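Side-chain contacts in methylmalonyl-CoA carboxyltransferase 5S subunit (Propionibacterium freudenreichii subsp. shermanii, PDB 1RQB), which transfers a carboxyl group from the biotin of the 1.3S subunit to pyruvate, forming oxaloacetate, in a cobalt-dependent reaction: residues E117-F122 with M146-A151; E431-E436 with L451-F456. All coordinates share one frame; numbering follows the deposited sequence.

Contact 1: residues E117-F122 with M146-A151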
loop_
_atom_site.group_PDB
_atom_site.type_symbol
_atom_site.label_atom_id
_atom_site.label_comp_id
_atom_site.label_asym_id
_atom_site.label_seq_id
_atom_site.Cartn_x
_atom_site.Cartn_y
_atom_site.Cartn_z
ATOM N N GLU A 117 0.678 35.244 -24.904
ATOM C CA GLU A 117 0.068 34.787 -26.162
ATOM C C GLU A 117 0.313 33.295 -26.391
ATOM O O GLU A 117 -0.522 32.614 -26.987
ATOM C CB GLU A 117 0.612 35.562 -27.365
ATOM C CG GLU A 117 2.049 35.221 -27.711
ATOM C CD GLU A 117 2.623 36.095 -28.813
ATOM O OE1 GLU A 117 1.853 36.622 -29.650
ATOM O OE2 GLU A 117 3.860 36.236 -28.844
ATOM N N VAL A 118 1.466 32.785 -25.972
ATOM C CA VAL A 118 1.744 31.353 -26.156
ATOM C C VAL A 118 0.818 30.544 -25.242
ATOM O O VAL A 118 0.295 29.499 -25.629
ATOM C CB VAL A 118 3.204 31.009 -25.816
ATOM C CG1 VAL A 118 3.468 29.510 -26.080
ATOM C CG2 VAL A 118 4.144 31.862 -26.655
ATOM N N VAL A 119 0.616 31.035 -24.024
ATOM C CA VAL A 119 -0.277 30.359 -23.072
ATOM C C VAL A 119 -1.692 30.340 -23.653
ATOM O O VAL A 119 -2.383 29.324 -23.611
ATOM C CB VAL A 119 -0.272 31.090 -21.704
ATOM C CG1 VAL A 119 -1.293 30.471 -20.762
ATOM C CG2 VAL A 119 1.124 31.032 -21.085
ATOM N N ASP A 120 -2.119 31.466 -24.226
ATOM C CA ASP A 120 -3.467 31.553 -24.806
ATOM C C ASP A 120 -3.642 30.509 -25.910
ATOM O O ASP A 120 -4.643 29.795 -25.948
ATOM C CB ASP A 120 -3.737 32.942 -25.401
ATOM C CG ASP A 120 -4.241 33.938 -24.371
ATOM O OD1 ASP A 120 -5.185 33.585 -23.623
ATOM O OD2 ASP A 120 -3.707 35.075 -24.316
ATOM N N ARG A 121 -2.669 30.431 -26.810
ATOM C CA ARG A 121 -2.757 29.491 -27.938
ATOM C C ARG A 121 -2.714 28.033 -27.480
ATOM O O ARG A 121 -3.410 27.194 -28.048
ATOM C CB ARG A 121 -1.641 29.748 -28.940
ATOM C CG ARG A 121 -1.831 31.067 -29.694
ATOM C CD ARG A 121 -0.716 31.279 -30.680
ATOM N NE ARG A 121 -0.910 32.466 -31.511
ATOM C CZ ARG A 121 -1.630 32.486 -32.633
ATOM N NH1 ARG A 121 -2.230 31.384 -33.068
ATOM N NH2 ARG A 121 -1.730 33.607 -33.336
ATOM N N PHE A 122 -1.902 27.720 -26.475
ATOM C CA PHE A 122 -1.808 26.329 -26.009
ATOM C C PHE A 122 -3.147 25.887 -25.416
ATOM O O PHE A 122 -3.666 24.817 -25.733
ATOM C CB PHE A 122 -0.727 26.174 -24.940
ATOM C CG PHE A 122 -0.550 24.744 -24.468
ATOM C CD1 PHE A 122 0.382 23.910 -25.073
ATOM C CD2 PHE A 122 -1.364 24.221 -23.460
ATOM C CE1 PHE A 122 0.507 22.556 -24.690
ATOM C CE2 PHE A 122 -1.252 22.862 -23.064
ATOM C CZ PHE A 122 -0.313 22.034 -23.685
HETATM N N MSE A 146 -0.406 31.466 -12.321
HETATM C CA MSE A 146 -1.516 30.607 -12.755
HETATM C C MSE A 146 -2.641 31.421 -13.399
HETATM O O MSE A 146 -3.418 30.895 -14.195
HETATM C CB MSE A 146 -2.103 29.856 -11.545
HETATM C CG MSE A 146 -1.119 28.949 -10.807
HETATM SE SE MSE A 146 -2.002 27.964 -9.364
HETATM C CE MSE A 146 -1.116 28.747 -7.815
ATOM N N ALA A 147 -2.706 32.700 -13.047
ATOM C CA ALA A 147 -3.777 33.623 -13.450
ATOM C C ALA A 147 -4.069 33.645 -14.952
ATOM O O ALA A 147 -5.230 33.558 -15.351
ATOM C CB ALA A 147 -3.452 35.038 -12.958
ATOM N N HIS A 148 -3.059 33.773 -15.804
ATOM C CA HIS A 148 -3.374 33.889 -17.236
ATOM C C HIS A 148 -3.880 32.576 -17.838
ATOM O O HIS A 148 -4.789 32.585 -18.667
ATOM C CB HIS A 148 -2.179 34.380 -18.039
ATOM C CG HIS A 148 -2.559 34.866 -19.404
ATOM N ND1 HIS A 148 -3.320 35.999 -19.602
ATOM C CD2 HIS A 148 -2.346 34.337 -20.632
ATOM C CE1 HIS A 148 -3.560 36.145 -20.894
ATOM N NE2 HIS A 148 -2.981 35.149 -21.540
ATOM N N ALA A 149 -3.283 31.452 -17.455
ATOM C CA ALA A 149 -3.702 30.154 -18.004
ATOM C C ALA A 149 -5.166 29.902 -17.638
ATOM O O ALA A 149 -5.964 29.441 -18.454
ATOM C CB ALA A 149 -2.820 29.027 -17.433
HETATM N N MSE A 150 -5.528 30.242 -16.413
HETATM C CA MSE A 150 -6.907 29.992 -15.975
HETATM C C MSE A 150 -7.908 30.902 -16.685
HETATM O O MSE A 150 -9.044 30.496 -16.923
HETATM C CB MSE A 150 -7.002 30.129 -14.477
HETATM C CG MSE A 150 -6.209 29.035 -13.855
HETATM SE SE MSE A 150 -7.018 28.594 -12.254
HETATM C CE MSE A 150 -5.960 29.784 -11.304
ATOM N N ALA A 151 -7.503 32.123 -17.003
ATOM C CA ALA A 151 -8.413 33.018 -17.733
ATOM C C ALA A 151 -8.625 32.442 -19.135
ATOM O O ALA A 151 -9.718 32.510 -19.696
ATOM C CB ALA A 151 -7.817 34.419 -17.833
HETATM O O HOH W 1 -6.199 34.312 -20.840
#
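H148 lays the rim of its imidazole ring along the flank of helix 116-128, with CD2 against V119 CB at 4.0 Å and NE2 at the carboxylate of D120. The ring reaches this far because its CG stands anti to the backbone N, which sends it out from helix 144-155. NE2 donates to D120 OD2 over 2.9 Å, with an N-H...O angle of 157°. The acceptor lies in the ring plane, yet the N-H comes down on OD2 from above the carboxylate, whose plane is turned 73° from the ring. A water lies over one ring face and donates to D120 OD1 and to H148 O, a second bridge between the helices. Beneath this polar pair V119 CG1 packs on A149, 3.7 Å from CA, where the two segments, inclined at 37°, bring their CA atoms nearest; A149 also rests on V136 of strand 133-136. Two neighbouring outer helices of the TIM barrel are thus joined by an apolar inner layer and a polar outer one. The carboxylate should favour a proton on NE2 and may raise the histidine's affinity for a second one, while the histidine on OD2 and the water on OD1 should together restrain the carboxylate's rotation.

Contact 2: residues E431-E436 with L451-F456; sequences EKQSKE and LTYALF
Y453 and E436 meet at about a right angle, the phenol pointing its hydroxyl at a carboxylate whose plane is turned 76° from the ring. The tyrosine OH donates to E436 OE1 over 2.6 Å, a short bond that uses the anti lone pair, the one directed away from OE2, and OE1 sits in the plane of the ring at its edge. Y453 reaches the neighbouring helix because its CG is anti to the backbone N. Nearer the helix, E436 CB lies 3.6 Å from Y453 CE2. The other oxygen, OE2, pairs with K432 NZ one turn back along the same helix, in a salt bridge whose hydrogen bond is weak; each carboxylate oxygen thus has its own partner.

Q433 approaches Y453 differently. Its chain bends at chi2, bringing OE1 obliquely to the ring, 3.4 Å from CD2, with the amide and ring planes 56° apart. The carbonyl end also lies over A454, 3.8 Å from CB. A water donates to both Q433 OE1 and Y453 O, while NE2 turns to E429 as its main partner and has only a weak link to the water that donates to A454 O. E429 on NE2 and the water on OE1 are consistent with the oxygen being the end turned to the tyrosine.

The helix segments cross at 105°, with Q433 and A454 nearest at the backbone. Two consecutive helices of the conserved carboxylase domain, linked by residues 438-446, thus pack almost perpendicular to each other, and helix 447-455 lies against helices 71-77 and 83-93 of the barrel part.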
loop_
_atom_site.group_PDB
_atom_site.type_symbol
_atom_site.label_atom_id
_atom_site.label_comp_id
_atom_site.label_asym_id
_atom_site.label_seq_id
_atom_site.Cartn_x
_atom_site.Cartn_y
_atom_site.Cartn_z
ATOM N N GLU A 431 5.230 34.787 -33.441
ATOM C CA GLU A 431 5.725 34.904 -34.821
ATOM C C GLU A 431 7.141 34.336 -34.950
ATOM O O GLU A 431 7.443 33.640 -35.919
ATOM C CB GLU A 431 5.688 36.360 -35.300
ATOM C CG GLU A 431 4.496 36.733 -36.196
ATOM C CD GLU A 431 3.180 36.054 -35.831
ATOM O OE1 GLU A 431 2.692 36.240 -34.693
ATOM O OE2 GLU A 431 2.626 35.340 -36.699
ATOM N N LYS A 432 8.003 34.620 -33.982
ATOM C CA LYS A 432 9.386 34.122 -34.005
ATOM C C LYS A 432 9.403 32.593 -33.914
ATOM O O LYS A 432 10.170 31.926 -34.607
ATOM C CB LYS A 432 10.171 34.714 -32.833
ATOM C CG LYS A 432 11.588 34.175 -32.676
ATOM C CD LYS A 432 12.243 34.738 -31.411
ATOM C CE LYS A 432 13.636 34.160 -31.169
ATOM N NZ LYS A 432 14.594 34.495 -32.261
ATOM N N GLN A 433 8.569 32.037 -33.037
ATOM C CA GLN A 433 8.509 30.579 -32.866
ATOM C C GLN A 433 8.005 29.931 -34.156
ATOM O O GLN A 433 8.561 28.936 -34.619
ATOM C CB GLN A 433 7.559 30.202 -31.719
ATOM C CG GLN A 433 7.982 30.671 -30.325
ATOM C CD GLN A 433 9.225 29.971 -29.820
ATOM O OE1 GLN A 433 9.663 28.970 -30.387
ATOM N NE2 GLN A 433 9.796 30.485 -28.738
ATOM N N SER A 434 6.947 30.503 -34.721
ATOM C CA SER A 434 6.334 29.982 -35.951
ATOM C C SER A 434 7.334 29.947 -37.108
ATOM O O SER A 434 7.392 28.966 -37.848
ATOM C CB SER A 434 5.141 30.841 -36.366
ATOM O OG SER A 434 4.083 30.726 -35.437
ATOM N N LYS A 435 8.127 31.002 -37.266
ATOM C CA LYS A 435 9.067 31.065 -38.395
ATOM C C LYS A 435 10.165 30.012 -38.234
ATOM O O LYS A 435 10.490 29.299 -39.181
ATOM C CB LYS A 435 9.699 32.453 -38.499
ATOM C CG LYS A 435 8.697 33.576 -38.329
ATOM C CD LYS A 435 7.447 33.392 -39.178
ATOM C CE LYS A 435 6.421 34.467 -38.837
ATOM N NZ LYS A 435 5.016 34.019 -39.074
ATOM N N GLU A 436 10.736 29.924 -37.037
ATOM C CA GLU A 436 11.804 28.950 -36.767
ATOM C C GLU A 436 11.283 27.519 -36.917
ATOM O O GLU A 436 11.974 26.652 -37.448
ATOM C CB GLU A 436 12.371 29.148 -35.359
ATOM C CG GLU A 436 13.110 30.468 -35.170
ATOM C CD GLU A 436 13.606 30.662 -33.752
ATOM O OE1 GLU A 436 13.972 29.655 -33.108
ATOM O OE2 GLU A 436 13.645 31.820 -33.282
ATOM N N LEU A 451 3.729 24.805 -31.231
ATOM C CA LEU A 451 3.745 24.668 -29.767
ATOM C C LEU A 451 4.784 23.617 -29.373
ATOM O O LEU A 451 5.543 23.800 -28.422
ATOM C CB LEU A 451 2.356 24.268 -29.253
ATOM C CG LEU A 451 1.340 25.404 -29.336
ATOM C CD1 LEU A 451 -0.072 24.882 -29.186
ATOM C CD2 LEU A 451 1.657 26.437 -28.252
ATOM N N THR A 452 4.839 22.514 -30.114
ATOM C CA THR A 452 5.823 21.476 -29.778
ATOM C C THR A 452 7.230 22.073 -29.848
ATOM O O THR A 452 8.074 21.808 -28.993
ATOM C CB THR A 452 5.718 20.263 -30.726
ATOM O OG1 THR A 452 4.464 19.613 -30.512
ATOM C CG2 THR A 452 6.843 19.257 -30.456
ATOM N N TYR A 453 7.474 22.895 -30.861
ATOM C CA TYR A 453 8.793 23.522 -31.022
ATOM C C TYR A 453 9.046 24.533 -29.901
ATOM O O TYR A 453 10.148 24.611 -29.361
ATOM C CB TYR A 453 8.889 24.233 -32.373
ATOM C CG TYR A 453 10.181 24.979 -32.545
ATOM C CD1 TYR A 453 11.379 24.297 -32.739
ATOM C CD2 TYR A 453 10.220 26.376 -32.446
ATOM C CE1 TYR A 453 12.598 24.984 -32.825
ATOM C CE2 TYR A 453 11.431 27.073 -32.534
ATOM C CZ TYR A 453 12.611 26.368 -32.721
ATOM O OH TYR A 453 13.808 27.043 -32.789
ATOM N N ALA A 454 8.032 25.309 -29.539
ATOM C CA ALA A 454 8.204 26.316 -28.481
ATOM C C ALA A 454 8.463 25.649 -27.128
ATOM O O ALA A 454 9.243 26.148 -26.317
ATOM C CB ALA A 454 6.950 27.203 -28.397
ATOM N N LEU A 455 7.811 24.514 -26.891
ATOM C CA LEU A 455 7.929 23.810 -25.605
ATOM C C LEU A 455 9.213 22.984 -25.509
ATOM O O LEU A 455 9.815 22.902 -24.440
ATOM C CB LEU A 455 6.716 22.895 -25.400
ATOM C CG LEU A 455 5.369 23.602 -25.246
ATOM C CD1 LEU A 455 4.230 22.587 -25.269
ATOM C CD2 LEU A 455 5.365 24.376 -23.950
ATOM N N PHE A 456 9.629 22.366 -26.613
ATOM C CA PHE A 456 10.816 21.497 -26.601
ATOM C C PHE A 456 11.665 21.749 -27.850
ATOM O O PHE A 456 11.772 20.898 -28.731
ATOM C CB PHE A 456 10.369 20.023 -26.532
ATOM C CG PHE A 456 9.567 19.699 -25.296
ATOM C CD1 PHE A 456 8.176 19.754 -25.313
ATOM C CD2 PHE A 456 10.213 19.431 -24.089
ATOM C CE1 PHE A 456 7.440 19.555 -24.151
ATOM C CE2 PHE A 456 9.484 19.229 -22.917
ATOM C CZ PHE A 456 8.097 19.293 -22.949
HETATM O O HOH W 2 11.222 28.100 -26.617
HETATM O O HOH W 3 11.524 27.326 -29.333
#

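In the fold
The two contacts show how one helix pairing differs from another with its place in the fold. Contact 1 joins neighbouring outer helices of the TIM barrel at a shallow angle, and half of its touching residues are buried; contact 2, further from the centre of the chain, joins steeply crossed helices of the carboxylase domain, with one buried residue, A454. Each has a carboxylate accepting from a ring-bearing side chain, but imidazole in one and phenol in the other. They hold different elements, yet meet directly: F122 CE1 packs 3.8 Å from L455 CD1, and L451 packs against V118 CG1 and the backbone of F122, joining the barrel's helix 116-128 to helix 447-455.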